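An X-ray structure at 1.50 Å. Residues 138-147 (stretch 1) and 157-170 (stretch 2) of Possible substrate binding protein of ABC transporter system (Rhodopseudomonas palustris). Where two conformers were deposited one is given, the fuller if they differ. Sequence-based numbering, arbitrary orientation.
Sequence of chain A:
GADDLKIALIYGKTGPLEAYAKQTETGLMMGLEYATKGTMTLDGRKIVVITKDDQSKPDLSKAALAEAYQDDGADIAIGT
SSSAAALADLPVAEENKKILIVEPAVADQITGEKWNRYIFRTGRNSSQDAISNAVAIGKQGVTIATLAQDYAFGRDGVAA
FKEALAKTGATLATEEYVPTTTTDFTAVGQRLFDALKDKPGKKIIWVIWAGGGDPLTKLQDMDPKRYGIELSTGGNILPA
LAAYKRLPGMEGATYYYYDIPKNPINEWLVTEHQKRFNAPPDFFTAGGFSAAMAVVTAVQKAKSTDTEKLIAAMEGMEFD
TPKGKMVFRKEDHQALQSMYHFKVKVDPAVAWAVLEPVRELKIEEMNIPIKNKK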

ATOM      1  N   GLY A 138       8.810 -17.242   1.694  1.00 15.24           N
ATOM      2  CA  GLY A 138      10.160 -17.750   1.957  1.00 17.62           C
ATOM      3  C   GLY A 138      10.240 -18.655   3.163  1.00 18.89           C
ATOM      4  O   GLY A 138       9.950 -18.253   4.286  1.00 18.74           O
ATOM      5  N   LYS A 139      10.619 -19.896   2.943  1.00 18.62           N
ATOM      6  CA  LYS A 139      10.803 -20.842   4.049  1.00 19.09           C
ATOM      7  C   LYS A 139      11.905 -21.803   3.646  1.00 19.73           C
ATOM      8  O   LYS A 139      12.298 -21.898   2.467  1.00 18.37           O
ATOM      9  CB  LYS A 139       9.513 -21.655   4.287  1.00 20.84           C
ATOM     10  CG  LYS A 139       8.185 -20.841   4.380  1.00 29.55           C
ATOM     11  CD  LYS A 139       8.008 -20.050   5.679  1.00 33.19           C
ATOM     12  CE  LYS A 139       7.041 -18.880   5.491  1.00 30.90           C
ATOM     13  NZ  LYS A 139       5.603 -19.310   5.322  1.00 34.35           N
ATOM     14  N   GLN A 140      12.387 -22.556   4.625  1.00 21.11           N
ATOM     15  CA  GLN A 140      13.319 -23.616   4.325  1.00 21.92           C
ATOM     16  C   GLN A 140      12.656 -24.598   3.341  1.00 20.81           C
ATOM     17  O   GLN A 140      11.461 -24.897   3.437  1.00 22.03           O
ATOM     18  CB  GLN A 140      13.684 -24.343   5.635  1.00 27.15           C
ATOM     19  CG  GLN A 140      14.836 -25.274   5.462  1.00 34.48           C
ATOM     20  CD  GLN A 140      16.128 -24.534   5.117  1.00 44.97           C
ATOM     21  OE1 GLN A 140      16.601 -23.693   5.892  1.00 51.40           O
ATOM     22  NE2 GLN A 140      16.702 -24.848   3.956  1.00 48.58           N
ATOM     23  N   GLY A 141      13.401 -25.092   2.378  1.00 20.58           N
ATOM     24  CA  GLY A 141      12.821 -26.007   1.380  1.00 20.86           C
ATOM     25  C   GLY A 141      12.145 -25.349   0.177  1.00 20.57           C
ATOM     26  O   GLY A 141      11.460 -26.029  -0.610  1.00 23.54           O
ATOM     27  N   VAL A 142      12.331 -24.041   0.043  1.00 18.87           N
ATOM     28  CA  VAL A 142      11.774 -23.273  -1.066  1.00 16.78           C
ATOM     29  C   VAL A 142      12.897 -22.623  -1.886  1.00 17.56           C
ATOM     30  O   VAL A 142      13.835 -22.052  -1.319  1.00 16.41           O
ATOM     31  CB  VAL A 142      10.858 -22.163  -0.538  1.00 16.00           C
ATOM     32  CG1 VAL A 142      10.377 -21.245  -1.674  1.00 15.91           C
ATOM     33  CG2 VAL A 142       9.651 -22.756   0.227  1.00 17.50           C
ATOM     34  N   THR A 143      12.782 -22.712  -3.222  1.00 16.69           N
ATOM     35  CA  THR A 143      13.669 -22.009  -4.147  1.00 16.38           C
ATOM     36  C   THR A 143      12.799 -21.106  -4.998  1.00 16.07           C
ATOM     37  O   THR A 143      11.766 -21.553  -5.495  1.00 14.76           O
ATOM     38  CB  THR A 143      14.456 -22.983  -5.044  1.00 17.67           C
ATOM     39  OG1 THR A 143      15.158 -23.911  -4.180  1.00 18.04           O
ATOM     40  CG2 THR A 143      15.480 -22.237  -5.945  1.00 17.98           C
ATOM     41  N   ILE A 144      13.252 -19.855  -5.177  1.00 15.35           N
ATOM     42  CA  ILE A 144      12.520 -18.826  -5.864  1.00 14.60           C
ATOM     43  C   ILE A 144      13.332 -18.297  -7.051  1.00 14.69           C
ATOM     44  O   ILE A 144      14.556 -18.178  -6.991  1.00 15.17           O
ATOM     45  CB  ILE A 144      12.179 -17.683  -4.891  1.00 15.07           C
ATOM     46  CG1 ILE A 144      11.168 -18.227  -3.880  1.00 20.04           C
ATOM     47  CG2 ILE A 144      11.583 -16.464  -5.623  1.00 15.20           C
ATOM     48  CD1 ILE A 144      11.065 -17.471  -2.657  1.00 22.32           C
ATOM     49  N   ALA A 145      12.638 -18.023  -8.166  1.00 13.35           N
ATOM     50  CA  ALA A 145      13.167 -17.202  -9.234  1.00 11.44           C
ATOM     51  C   ALA A 145      12.251 -16.003  -9.354  1.00 12.75           C
ATOM     52  O   ALA A 145      11.008 -16.147  -9.261  1.00 12.56           O
ATOM     53  CB  ALA A 145      13.164 -17.956 -10.593  1.00 12.15           C
ATOM     54  N   THR A 146      12.814 -14.837  -9.634  1.00 13.42           N
ATOM     55  CA  THR A 146      11.988 -13.642  -9.742  1.00 11.54           C
ATOM     56  C   THR A 146      11.890 -13.147 -11.192  1.00 12.58           C
ATOM     57  O   THR A 146      12.808 -13.286 -11.980  1.00 12.98           O
ATOM     58  CB  THR A 146      12.518 -12.489  -8.836  1.00 11.93           C
ATOM     59  OG1 THR A 146      13.858 -12.139  -9.205  1.00 12.96           O
ATOM     60  CG2 THR A 146      12.473 -12.880  -7.285  1.00 14.28           C
ATOM     61  N   LEU A 147      10.746 -12.539 -11.513  1.00 13.10           N
ATOM     62  CA  LEU A 147      10.542 -11.866 -12.791  1.00 13.04           C
ATOM     63  C   LEU A 147      10.075 -10.458 -12.458  1.00 12.80           C
ATOM     64  O   LEU A 147       9.130 -10.257 -11.684  1.00 12.38           O
ATOM     65  CB  LEU A 147       9.478 -12.564 -13.637  1.00 13.11           C
ATOM     66  CG  LEU A 147       9.038 -11.880 -14.939  1.00 13.94           C
ATOM     67  CD1 LEU A 147      10.227 -11.736 -15.892  1.00 15.45           C
ATOM     68  CD2 LEU A 147       7.877 -12.693 -15.577  1.00 14.74           C
ATOM     69  N   GLY A 157      12.161  -3.290  -6.108  1.00 15.26           N
ATOM     70  CA  GLY A 157      11.244  -4.242  -5.459  1.00 15.63           C
ATOM     71  C   GLY A 157      11.928  -5.579  -5.268  1.00 13.56           C
ATOM     72  O   GLY A 157      11.884  -6.177  -4.190  1.00 14.70           O
ATOM     73  N   VAL A 158      12.584  -6.071  -6.311  1.00 14.33           N
ATOM     74  CA  VAL A 158      13.297  -7.352  -6.169  1.00 14.03           C
ATOM     75  C   VAL A 158      14.450  -7.220  -5.193  1.00 15.45           C
ATOM     76  O   VAL A 158      14.685  -8.124  -4.397  1.00 13.35           O
ATOM     77  CB  VAL A 158      13.749  -7.934  -7.508  1.00 13.29           C
ATOM     78  CG1 VAL A 158      14.688  -9.176  -7.287  1.00 14.67           C
ATOM     79  CG2 VAL A 158      12.556  -8.311  -8.392  1.00 14.54           C
ATOM     80  N   ALA A 159      15.134  -6.071  -5.181  1.00 14.51           N
ATOM     81  CA  ALA A 159      16.194  -5.886  -4.201  1.00 15.04           C
ATOM     82  C   ALA A 159      15.686  -6.030  -2.785  1.00 14.86           C
ATOM     83  O   ALA A 159      16.307  -6.685  -1.933  1.00 15.56           O
ATOM     84  CB  ALA A 159      16.915  -4.520  -4.409  1.00 14.63           C
ATOM     85  N   ALA A 160      14.553  -5.402  -2.494  1.00 14.45           N
ATOM     86  CA  ALA A 160      13.945  -5.460  -1.149  1.00 13.83           C
ATOM     87  C   ALA A 160      13.494  -6.883  -0.782  1.00 13.70           C
ATOM     88  O   ALA A 160      13.703  -7.376   0.334  1.00 14.88           O
ATOM     89  CB  ALA A 160      12.793  -4.469  -1.047  1.00 12.77           C
ATOM     90  N   PHE A 161      12.864  -7.535  -1.759  1.00 13.63           N
ATOM     91  CA  PHE A 161      12.443  -8.918  -1.618  1.00 13.84           C
ATOM     92  C   PHE A 161      13.637  -9.814  -1.290  1.00 13.64           C
ATOM     93  O   PHE A 161      13.545 -10.641  -0.380  1.00 14.64           O
ATOM     94  CB  PHE A 161      11.734  -9.338  -2.940  1.00 11.81           C
ATOM     95  CG  PHE A 161      11.289 -10.762  -3.011  1.00 11.85           C
ATOM     96  CD1 PHE A 161      12.131 -11.750  -3.495  1.00 12.57           C
ATOM     97  CD2 PHE A 161       9.977 -11.112  -2.655  1.00 13.97           C
ATOM     98  CE1 PHE A 161      11.693 -13.069  -3.597  1.00 13.36           C
ATOM     99  CE2 PHE A 161       9.524 -12.424  -2.793  1.00 14.00           C
ATOM    100  CZ  PHE A 161      10.401 -13.420  -3.229  1.00 14.26           C
ATOM    101  N   LYS A 162      14.728  -9.670  -2.069  1.00 14.82           N
ATOM    102  CA  LYS A 162      15.943 -10.508  -1.964  1.00 15.15           C
ATOM    103  C   LYS A 162      16.594 -10.359  -0.594  1.00 16.37           C
ATOM    104  O   LYS A 162      16.966 -11.328   0.036  1.00 17.97           O
ATOM    105  CB  LYS A 162      16.921 -10.127  -3.075  1.00 18.00           C
ATOM    106  CG  LYS A 162      18.291 -10.786  -3.051  1.00 23.03           C
ATOM    107  CD  LYS A 162      19.029 -10.289  -4.296  1.00 27.21           C
ATOM    108  CE  LYS A 162      20.379 -10.944  -4.494  1.00 33.98           C
ATOM    109  NZ  LYS A 162      20.935 -10.445  -5.790  1.00 35.25           N
ATOM    110  N   GLU A 163      16.664  -9.138  -0.108  1.00 15.78           N
ATOM    111  CA  GLU A 163      17.253  -8.920   1.204  0.50 16.48           C
ATOM    112  C   GLU A 163      16.409  -9.575   2.308  1.00 16.85           C
ATOM    113  O   GLU A 163      16.969 -10.230   3.202  1.00 18.56           O
ATOM    114  CB  GLU A 163      17.515  -7.435   1.423  0.50 18.04           C
ATOM    115  CG  GLU A 163      18.090  -7.077   2.790  0.50 20.04           C
ATOM    116  CD  GLU A 163      19.464  -7.687   3.097  0.50 25.68           C
ATOM    117  OE1 GLU A 163      20.240  -8.015   2.165  0.50 28.55           O
ATOM    118  OE2 GLU A 163      19.771  -7.817   4.302  0.50 32.58           O
ATOM    119  N   ALA A 164      15.073  -9.419   2.271  1.00 15.78           N
ATOM    120  CA  ALA A 164      14.222 -10.099   3.243  1.00 14.81           C
ATOM    121  C   ALA A 164      14.269 -11.621   3.140  1.00 14.95           C
ATOM    122  O   ALA A 164      14.176 -12.343   4.139  1.00 17.47           O
ATOM    123  CB  ALA A 164      12.750  -9.595   3.121  1.00 16.46           C
ATOM    124  N   LEU A 165      14.360 -12.113   1.909  1.00 16.85           N
ATOM    125  CA  LEU A 165      14.335 -13.533   1.664  1.00 16.41           C
ATOM    126  C   LEU A 165      15.527 -14.210   2.298  1.00 18.55           C
ATOM    127  O   LEU A 165      15.423 -15.370   2.707  1.00 18.05           O
ATOM    128  CB  LEU A 165      14.285 -13.824   0.174  1.00 16.29           C
ATOM    129  CG  LEU A 165      13.860 -15.258  -0.170  1.00 16.52           C
ATOM    130  CD1 LEU A 165      12.316 -15.355  -0.065  1.00 13.24           C
ATOM    131  CD2 LEU A 165      14.367 -15.645  -1.596  1.00 18.89           C
ATOM    132  N   ALA A 166      16.642 -13.488   2.384  1.00 20.51           N
ATOM    133  CA  ALA A 166      17.903 -14.078   2.882  1.00 24.08           C
ATOM    134  C   ALA A 166      17.802 -14.620   4.302  1.00 26.94           C
ATOM    135  O   ALA A 166      18.453 -15.598   4.639  1.00 30.08           O
ATOM    136  CB  ALA A 166      19.083 -13.066   2.737  1.00 25.13           C
ATOM    137  N   LYS A 167      16.921 -14.046   5.112  1.00 26.62           N
ATOM    138  CA  LYS A 167      16.776 -14.447   6.486  1.00 29.74           C
ATOM    139  C   LYS A 167      15.706 -15.550   6.673  1.00 29.27           C
ATOM    140  O   LYS A 167      15.526 -16.057   7.781  1.00 30.67           O
ATOM    141  CB  LYS A 167      16.448 -13.198   7.321  1.00 32.18           C
ATOM    142  CG  LYS A 167      16.904 -11.878   6.633  1.00 36.94           C
ATOM    143  N   THR A 168      15.037 -15.956   5.592  1.00 24.43           N
ATOM    144  CA  THR A 168      13.902 -16.870   5.688  1.00 21.91           C
ATOM    145  C   THR A 168      14.221 -18.356   5.551  1.00 22.86           C
ATOM    146  O   THR A 168      13.371 -19.195   5.870  1.00 25.17           O
ATOM    147  CB  THR A 168      12.849 -16.585   4.581  1.00 21.16           C
ATOM    148  OG1 THR A 168      13.358 -16.959   3.278  1.00 18.19           O
ATOM    149  CG2 THR A 168      12.400 -15.105   4.594  1.00 19.69           C
ATOM    150  N   GLY A 169      15.401 -18.684   5.041  1.00 22.60           N
ATOM    151  CA  GLY A 169      15.736 -20.078   4.697  1.00 22.17           C
ATOM    152  C   GLY A 169      15.504 -20.453   3.224  1.00 21.17           C
ATOM    153  O   GLY A 169      16.025 -21.473   2.748  1.00 22.27           O
ATOM    154  N   ALA A 170      14.765 -19.627   2.477  1.00 17.86           N
ATOM    155  CA  ALA A 170      14.565 -19.853   1.044  1.00 16.94           C
ATOM    156  C   ALA A 170      15.794 -19.420   0.251  1.00 16.65           C
ATOM    157  O   ALA A 170      16.529 -18.534   0.687  1.00 19.06           O
ATOM    158  CB  ALA A 170      13.351 -19.058   0.562  1.00 16.06           C
TER
HETATM  159  O   HOH W   1      18.702 -22.409   3.322  1.00 45.90           O
HETATM  160  O   HOH W   2      15.502 -23.476   0.792  1.00 31.82           O

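When a helix packs against a strand, alternate strand residues offer their side chains to the helix, and the helix answers with residues spaced about a turn apart. This possible substrate-binding protein of an ABC transporter system gives a compact example, in which strand 142-147 and helix 157-165 run nearly antiparallel, at 166°, with their axes 10.1 Å apart at closest approach. No direct hydrogen bond crosses between the stretches; shape and two waters do the work.

The alternation is plain in the strand. Ile144 and Thr146 point toward the helix, whereas Thr143, Ala145 and Leu147 point away. From the helix, Val158 and Phe161 point toward the strand, and Leu165, one turn beyond Phe161, sets out sideways but brings its end nearer. The Phe161 ring is the large bump on the helical side. Its CE1 lies 4.0 Å from Ile144 CG2, which meets the ring at its edge, and 3.8 Å from Thr146 CG2, so the CE1 corner of the ring is received by two methyl groups from successive inward-facing strand positions. Ile144 CD1 sits in a hollow between groups, 3.6 Å from Leu165 CD1, 4.3 Å from Ala170 CB and 4.1 Å from Phe161 CZ. Thr146 OG1 lies 3.6 Å from Val158 CG1, and its CG2 touches both Phe161 and Val158, 4.3 Å from Val158 CG1. All five of these strand and helix residues are buried, and mostly apolar surfaces suit the place.

Where the helix gives way to a turn, the packing changes from side chain against side chain to side chain against backbone. A type I turn from Leu165 to Thr168 brings the chain round, and Thr168 secures it: its OG1 donates to Leu165 O (2.7 Å) and accepts from Ala170 N (3.1 Å). With its hydroxyl thus occupied within its own stretch, Thr168 lays CB 3.4 Å from Gly138 O. Gly138 is the hollow here. An ideal CB on it would fall 2.5 Å from Thr168 OG1 and 2.8 Å from Leu165 CD1, both clashes; without one, its CA lies 3.8 Å from Leu165 CD1 and 3.7 Å from Ala170 CB. The small methyl of Ala170 fits among Gly138, Ile144 and Val142, whose CB is 4.1 Å from Ala170 CB.

Beyond this pocket the backbones themselves come close, with the CA atoms of Gln140 and Gly169 4.3 Å apart. Gly169 has a positive phi that by itself calls for glycine, and a CB would also be tight against Gln140 N, at 3.1 Å. Two CA-H...O contacts help to fill the seam, from Lys139 CA to Thr168 O (3.6 Å) and from Ala170 CA to Val142 O (3.3 Å). Water completes the join: water 1 accepts from Gln140 NE2 (3.2 Å) and donates to Gly169 O (2.9 Å), while water 2 donates to both Val142 O (3.0 Å) and Gly169 O (2.8 Å).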